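Side-chain contacts in farnesyl pyrophosphate synthetase (PDB 5H9D), which probably elongates allylic prenyl diphosphates to heptaprenyl diphosphate, with magnesium ions as cofactor: residues 10-15 against 63-68; 42-47 against 174-179. All blocks are in the same frame, centred on the assembly; numbering follows the deposited sequence.

How the contacts relate
Along the chain the four segments run in alternating order, 10-15, 42-47, 63-68 and 174-179, so contacts 1 and 2 interlock. Their centres lie about 11 Å apart on the same side of the chain's centre, contact 2 being the deeper. Helix 43-51 and helix 62-85, which follow each other in sequence, tie the two together: V13 packs on P45, the backbone oxygen of A68 also meets P45, and V67 touches V179. A salt bridge from E14 to R42 adds a polar link. The N-terminal helix 6-20 is thereby joined, through this bundle, to the region of the all-helical prenyl synthase fold where R44 approaches a bound phosphate ion.

Contact 1. Residues 10-15 against 63-68; sequences IKKVEQ and QTYQVA
V13 and K12 of the N-terminal helix 6-20 meet Y65 and A68 of helix 62-85, a helix-helix crossing at -67° on the flank of the all-helical prenyl synthase fold. The local axes come no closer than 9.6 Å, so side chains bridge the gap. The apolar part belongs to V13. A chi1 of 169° sets its CG2 beside the backbone N, and this methyl makes the closer contacts, though CG1 also comes near A68. V13 CG2 meets the Y65 ring at its edge, in the ring plane, 3.6 Å from CD1. It also lies 3.7 Å from CB of A68, so one methyl touches both residues, the two contacts roughly at right angles. P45 and I49 of helix 43-51 pack on V13 as a third wall.

K12 adds a methylene contact through its aliphatic chain, bent at chi2 and chi3: CE approaches the phenol end of Y65 obliquely, while NZ of K12 stays 3.7 Å from Y65 OH without a hydrogen bond.

The polar part engages the same tyrosine from helix 6-20. R16 makes a cation-pi contact with the ring, and Y65 OH is hydrogen-bonded to OE2 of E9, one turn before V13.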
loop_
_atom_site.group_PDB
_atom_site.type_symbol
_atom_site.label_atom_id
_atom_site.label_comp_id
_atom_site.label_asym_id
_atom_site.label_seq_id
_atom_site.Cartn_x
_atom_site.Cartn_y
_atom_site.Cartn_z
ATOM N N ILE A 10 -9.883 12.513 15.849
ATOM C CA ILE A 10 -8.596 11.898 15.504
ATOM C C ILE A 10 -8.069 11.011 16.639
ATOM O O ILE A 10 -7.457 9.987 16.382
ATOM C CB ILE A 10 -7.519 12.970 15.180
ATOM C CG1 ILE A 10 -7.997 13.869 14.047
ATOM C CG2 ILE A 10 -6.208 12.301 14.785
ATOM C CD1 ILE A 10 -8.267 13.139 12.764
ATOM N N LYS A 11 -8.300 11.399 17.889
ATOM C CA LYS A 11 -7.830 10.591 19.018
ATOM C C LYS A 11 -8.577 9.254 19.078
ATOM O O LYS A 11 -8.000 8.220 19.405
ATOM C CB LYS A 11 -8.019 11.325 20.354
ATOM C CG LYS A 11 -7.232 12.606 20.477
ATOM C CD LYS A 11 -7.107 13.067 21.927
ATOM C CE LYS A 11 -6.445 14.454 22.005
ATOM N NZ LYS A 11 -7.299 15.581 21.476
ATOM N N LYS A 12 -9.865 9.278 18.763
ATOM C CA LYS A 12 -10.630 8.060 18.793
ATOM C C LYS A 12 -10.103 7.137 17.705
ATOM O O LYS A 12 -10.039 5.928 17.888
ATOM C CB LYS A 12 -12.109 8.373 18.616
ATOM C CG LYS A 12 -12.557 9.455 19.561
ATOM C CD LYS A 12 -13.879 9.155 20.205
ATOM C CE LYS A 12 -15.030 9.440 19.300
ATOM N NZ LYS A 12 -16.303 9.402 20.074
ATOM N N VAL A 13 -9.697 7.693 16.572
ATOM C CA VAL A 13 -9.159 6.828 15.539
ATOM C C VAL A 13 -7.745 6.361 15.912
ATOM O O VAL A 13 -7.347 5.248 15.595
ATOM C CB VAL A 13 -9.148 7.524 14.154
ATOM C CG1 VAL A 13 -8.334 6.709 13.167
ATOM C CG2 VAL A 13 -10.577 7.647 13.622
ATOM N N GLU A 14 -7.007 7.197 16.621
ATOM C CA GLU A 14 -5.634 6.881 17.015
ATOM C C GLU A 14 -5.555 5.779 18.079
ATOM O O GLU A 14 -4.586 5.030 18.150
ATOM C CB GLU A 14 -4.969 8.153 17.559
ATOM C CG GLU A 14 -3.470 8.081 17.671
ATOM C CD GLU A 14 -2.818 8.019 16.308
ATOM O OE1 GLU A 14 -1.568 7.972 16.244
ATOM O OE2 GLU A 14 -3.568 8.024 15.302
ATOM N N GLN A 15 -6.576 5.722 18.928
ATOM C CA GLN A 15 -6.663 4.745 20.006
ATOM C C GLN A 15 -7.083 3.389 19.477
ATOM O O GLN A 15 -6.704 2.364 20.027
ATOM C CB GLN A 15 -7.638 5.252 21.051
ATOM C CG GLN A 15 -6.961 6.164 22.028
ATOM C CD GLN A 15 -7.924 6.997 22.831
ATOM O OE1 GLN A 15 -9.040 6.577 23.141
ATOM N NE2 GLN A 15 -7.488 8.194 23.196
ATOM N N GLN A 63 -18.663 2.069 12.173
ATOM C CA GLN A 63 -18.296 1.653 10.831
ATOM C C GLN A 63 -17.403 2.676 10.137
ATOM O O GLN A 63 -16.544 2.300 9.333
ATOM C CB GLN A 63 -19.552 1.410 9.974
ATOM C CG GLN A 63 -19.242 1.351 8.483
ATOM C CD GLN A 63 -20.401 0.926 7.626
ATOM O OE1 GLN A 63 -20.318 0.955 6.406
ATOM N NE2 GLN A 63 -21.478 0.511 8.252
ATOM N N THR A 64 -17.602 3.963 10.430
ATOM C CA THR A 64 -16.789 4.980 9.772
ATOM C C THR A 64 -15.438 5.102 10.469
ATOM O O THR A 64 -14.443 5.406 9.831
ATOM C CB THR A 64 -17.500 6.371 9.694
ATOM O OG1 THR A 64 -17.565 6.941 10.997
ATOM C CG2 THR A 64 -18.925 6.253 9.173
ATOM N N TYR A 65 -15.389 4.844 11.771
ATOM C CA TYR A 65 -14.119 4.887 12.480
ATOM C C TYR A 65 -13.287 3.719 12.028
ATOM O O TYR A 65 -12.055 3.795 12.044
ATOM C CB TYR A 65 -14.305 4.736 13.970
ATOM C CG TYR A 65 -14.783 5.968 14.647
ATOM C CD1 TYR A 65 -14.015 7.124 14.655
ATOM C CD2 TYR A 65 -16.025 5.993 15.258
ATOM C CE1 TYR A 65 -14.476 8.284 15.247
ATOM C CE2 TYR A 65 -16.499 7.159 15.858
ATOM C CZ TYR A 65 -15.724 8.295 15.841
ATOM O OH TYR A 65 -16.232 9.445 16.384
ATOM N N GLN A 66 -13.950 2.620 11.656
ATOM C CA GLN A 66 -13.219 1.449 11.219
ATOM C C GLN A 66 -12.608 1.664 9.829
ATOM O O GLN A 66 -11.517 1.164 9.532
ATOM C CB GLN A 66 -14.117 0.210 11.231
ATOM C CG GLN A 66 -14.546 -0.291 12.626
ATOM C CD GLN A 66 -13.376 -0.695 13.519
ATOM O OE1 GLN A 66 -12.502 -1.456 13.108
ATOM N NE2 GLN A 66 -13.367 -0.193 14.753
ATOM N N VAL A 67 -13.278 2.419 8.970
ATOM C CA VAL A 67 -12.693 2.638 7.654
ATOM C C VAL A 67 -11.524 3.611 7.815
ATOM O O VAL A 67 -10.519 3.537 7.120
ATOM C CB VAL A 67 -13.750 3.167 6.639
ATOM C CG1 VAL A 67 -13.128 3.311 5.266
ATOM C CG2 VAL A 67 -14.886 2.181 6.553
ATOM N N ALA A 68 -11.661 4.504 8.770
ATOM C CA ALA A 68 -10.606 5.468 9.072
ATOM C C ALA A 68 -9.337 4.726 9.550
ATOM O O ALA A 68 -8.235 5.015 9.073
ATOM C CB ALA A 68 -11.109 6.470 10.137
#

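Contact 2. Residues 42-47 against 174-179; sequences RVRPAF and QISTEV
S176 points at helix 43-51, against the near part of the R44 side chain, where that helix runs beside helix 158-183, the local axes 8.4 Å apart at closest and only 23° from parallel. The backbones come near at two places: CA of R44 and CA of S176 are 5.8 Å apart, and CA of F47 and CA of T177 5.6 Å.

Van der Waals packing carries the contact. CG of R44 rests against OG of S176, CB of S176 packs 3.7 Å from the backbone O of R44, and the same serine CB meets CB of F47 at 4.1 Å. F47 and T177 run alongside one another in the same direction; T177 CG2 sits 3.8 Å from F47 CB and comes at the ring obliquely. The end of the phenylalanine leads away from helix 158-183, and F47 also packs on I173 and on I201 of helix 188-215.

No hydrogen bond spans the two segments, and the buried hydroxyls find partners elsewhere. With chi1 at -51°, S176 OG turns back along its own helix to the carbonyl of L172. OG1 of T177 has its strongest partner in L194 O, with I173 O a further carbonyl competing for the same proton. One turn past F47, S51 OG bonds F47 O, with T177 O only a weak second acceptor.

The R44 chain bends at chi2 and chi3 and its end leads away from S176. This side chain, which also touches H75, lies about 5 Å from a bound phosphate ion, probably from the crystallisation liquor but perhaps marking a pocket. The RVRP of 42-45 is part of the basic motif of trans-prenyl synthases, and the placement of R44 is consistent with their isopentenyl diphosphate pocket.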
loop_
_atom_site.group_PDB
_atom_site.type_symbol
_atom_site.label_atom_id
_atom_site.label_comp_id
_atom_site.label_asym_id
_atom_site.label_seq_id
_atom_site.Cartn_x
_atom_site.Cartn_y
_atom_site.Cartn_z
ATOM N N ARG A 42 -2.273 12.203 9.977
ATOM C CA ARG A 42 -3.535 11.497 9.928
ATOM C C ARG A 42 -4.582 12.177 9.043
ATOM O O ARG A 42 -5.762 12.241 9.405
ATOM C CB ARG A 42 -4.080 11.385 11.346
ATOM C CG ARG A 42 -3.082 10.881 12.351
ATOM C CD ARG A 42 -2.770 9.396 12.136
ATOM N NE ARG A 42 -1.871 8.896 13.171
ATOM C CZ ARG A 42 -0.563 9.136 13.215
ATOM N NH1 ARG A 42 0.013 9.868 12.283
ATOM N NH2 ARG A 42 0.174 8.648 14.197
ATOM N N VAL A 43 -4.167 12.671 7.879
ATOM C CA VAL A 43 -5.119 13.331 6.981
ATOM C C VAL A 43 -6.187 12.372 6.440
ATOM O O VAL A 43 -7.357 12.713 6.469
ATOM C CB VAL A 43 -4.382 14.074 5.812
ATOM C CG1 VAL A 43 -2.905 14.079 6.079
ATOM C CG2 VAL A 43 -4.660 13.436 4.457
ATOM N N ARG A 44 -5.789 11.184 5.970
ATOM C CA ARG A 44 -6.738 10.194 5.428
ATOM C C ARG A 44 -7.859 9.902 6.431
ATOM O O ARG A 44 -9.038 10.001 6.097
ATOM C CB ARG A 44 -5.997 8.906 5.029
ATOM C CG ARG A 44 -5.668 8.782 3.537
ATOM C CD ARG A 44 -4.268 8.245 3.230
ATOM N NE ARG A 44 -3.245 9.196 3.654
ATOM C CZ ARG A 44 -2.308 9.698 2.859
ATOM N NH1 ARG A 44 -2.246 9.352 1.584
ATOM N NH2 ARG A 44 -1.424 10.548 3.341
ATOM N N PRO A 45 -7.510 9.519 7.676
ATOM C CA PRO A 45 -8.583 9.259 8.647
ATOM C C PRO A 45 -9.467 10.497 8.789
ATOM O O PRO A 45 -10.681 10.383 8.942
ATOM C CB PRO A 45 -7.815 8.967 9.928
ATOM C CG PRO A 45 -6.609 8.269 9.399
ATOM C CD PRO A 45 -6.217 9.077 8.215
ATOM N N ALA A 46 -8.840 11.676 8.721
ATOM C CA ALA A 46 -9.549 12.940 8.880
ATOM C C ALA A 46 -10.583 13.116 7.795
ATOM O O ALA A 46 -11.746 13.387 8.085
ATOM C CB ALA A 46 -8.572 14.131 8.900
ATOM N N PHE A 47 -10.187 12.949 6.543
ATOM C CA PHE A 47 -11.147 13.086 5.471
ATOM C C PHE A 47 -12.267 12.058 5.535
ATOM O O PHE A 47 -13.365 12.332 5.088
ATOM C CB PHE A 47 -10.438 13.030 4.122
ATOM C CG PHE A 47 -9.847 14.337 3.716
ATOM C CD1 PHE A 47 -10.649 15.462 3.616
ATOM C CD2 PHE A 47 -8.501 14.459 3.493
ATOM C CE1 PHE A 47 -10.113 16.685 3.306
ATOM C CE2 PHE A 47 -7.945 15.682 3.179
ATOM C CZ PHE A 47 -8.743 16.801 3.083
ATOM N N GLN A 174 -9.003 10.335 -2.397
ATOM C CA GLN A 174 -10.257 10.198 -3.108
ATOM C C GLN A 174 -11.087 9.086 -2.463
ATOM O O GLN A 174 -12.292 9.240 -2.253
ATOM C CB GLN A 174 -9.939 9.832 -4.530
ATOM C CG GLN A 174 -11.063 9.938 -5.486
ATOM C CD GLN A 174 -10.598 9.533 -6.831
ATOM O OE1 GLN A 174 -9.533 9.950 -7.278
ATOM N NE2 GLN A 174 -11.377 8.707 -7.488
ATOM N N ILE A 175 -10.436 7.958 -2.174
ATOM C CA ILE A 175 -11.101 6.822 -1.498
ATOM C C ILE A 175 -11.534 7.210 -0.073
ATOM O O ILE A 175 -12.586 6.781 0.400
ATOM C CB ILE A 175 -10.163 5.622 -1.414
ATOM C CG1 ILE A 175 -9.991 5.054 -2.807
ATOM C CG2 ILE A 175 -10.666 4.594 -0.425
ATOM C CD1 ILE A 175 -8.807 4.143 -2.899
ATOM N N SER A 176 -10.732 8.031 0.595
ATOM C CA SER A 176 -11.057 8.449 1.951
ATOM C C SER A 176 -12.314 9.306 1.975
ATOM O O SER A 176 -13.114 9.229 2.908
ATOM C CB SER A 176 -9.912 9.250 2.570
ATOM O OG SER A 176 -8.692 8.563 2.439
ATOM N N THR A 177 -12.487 10.151 0.971
ATOM C CA THR A 177 -13.672 10.991 0.967
ATOM C C THR A 177 -14.900 10.267 0.414
ATOM O O THR A 177 -16.007 10.490 0.909
ATOM C CB THR A 177 -13.443 12.269 0.174
ATOM O OG1 THR A 177 -12.796 11.939 -1.059
ATOM C CG2 THR A 177 -12.606 13.243 0.970
ATOM N N GLU A 178 -14.698 9.389 -0.574
ATOM C CA GLU A 178 -15.792 8.639 -1.212
ATOM C C GLU A 178 -16.442 7.620 -0.283
ATOM O O GLU A 178 -17.669 7.652 -0.054
ATOM C CB GLU A 178 -15.283 7.900 -2.441
ATOM C CG GLU A 178 -16.353 7.598 -3.470
ATOM C CD GLU A 178 -15.810 6.836 -4.673
ATOM O OE1 GLU A 178 -14.664 7.125 -5.126
ATOM O OE2 GLU A 178 -16.541 5.949 -5.177
ATOM N N VAL A 179 -15.606 6.716 0.220
ATOM C CA VAL A 179 -16.000 5.667 1.147
ATOM C C VAL A 179 -16.577 6.277 2.431
ATOM O O VAL A 179 -17.583 5.824 2.973
ATOM C CB VAL A 179 -14.764 4.810 1.512
ATOM C CG1 VAL A 179 -15.138 3.762 2.544
ATOM C CG2 VAL A 179 -14.178 4.165 0.255
#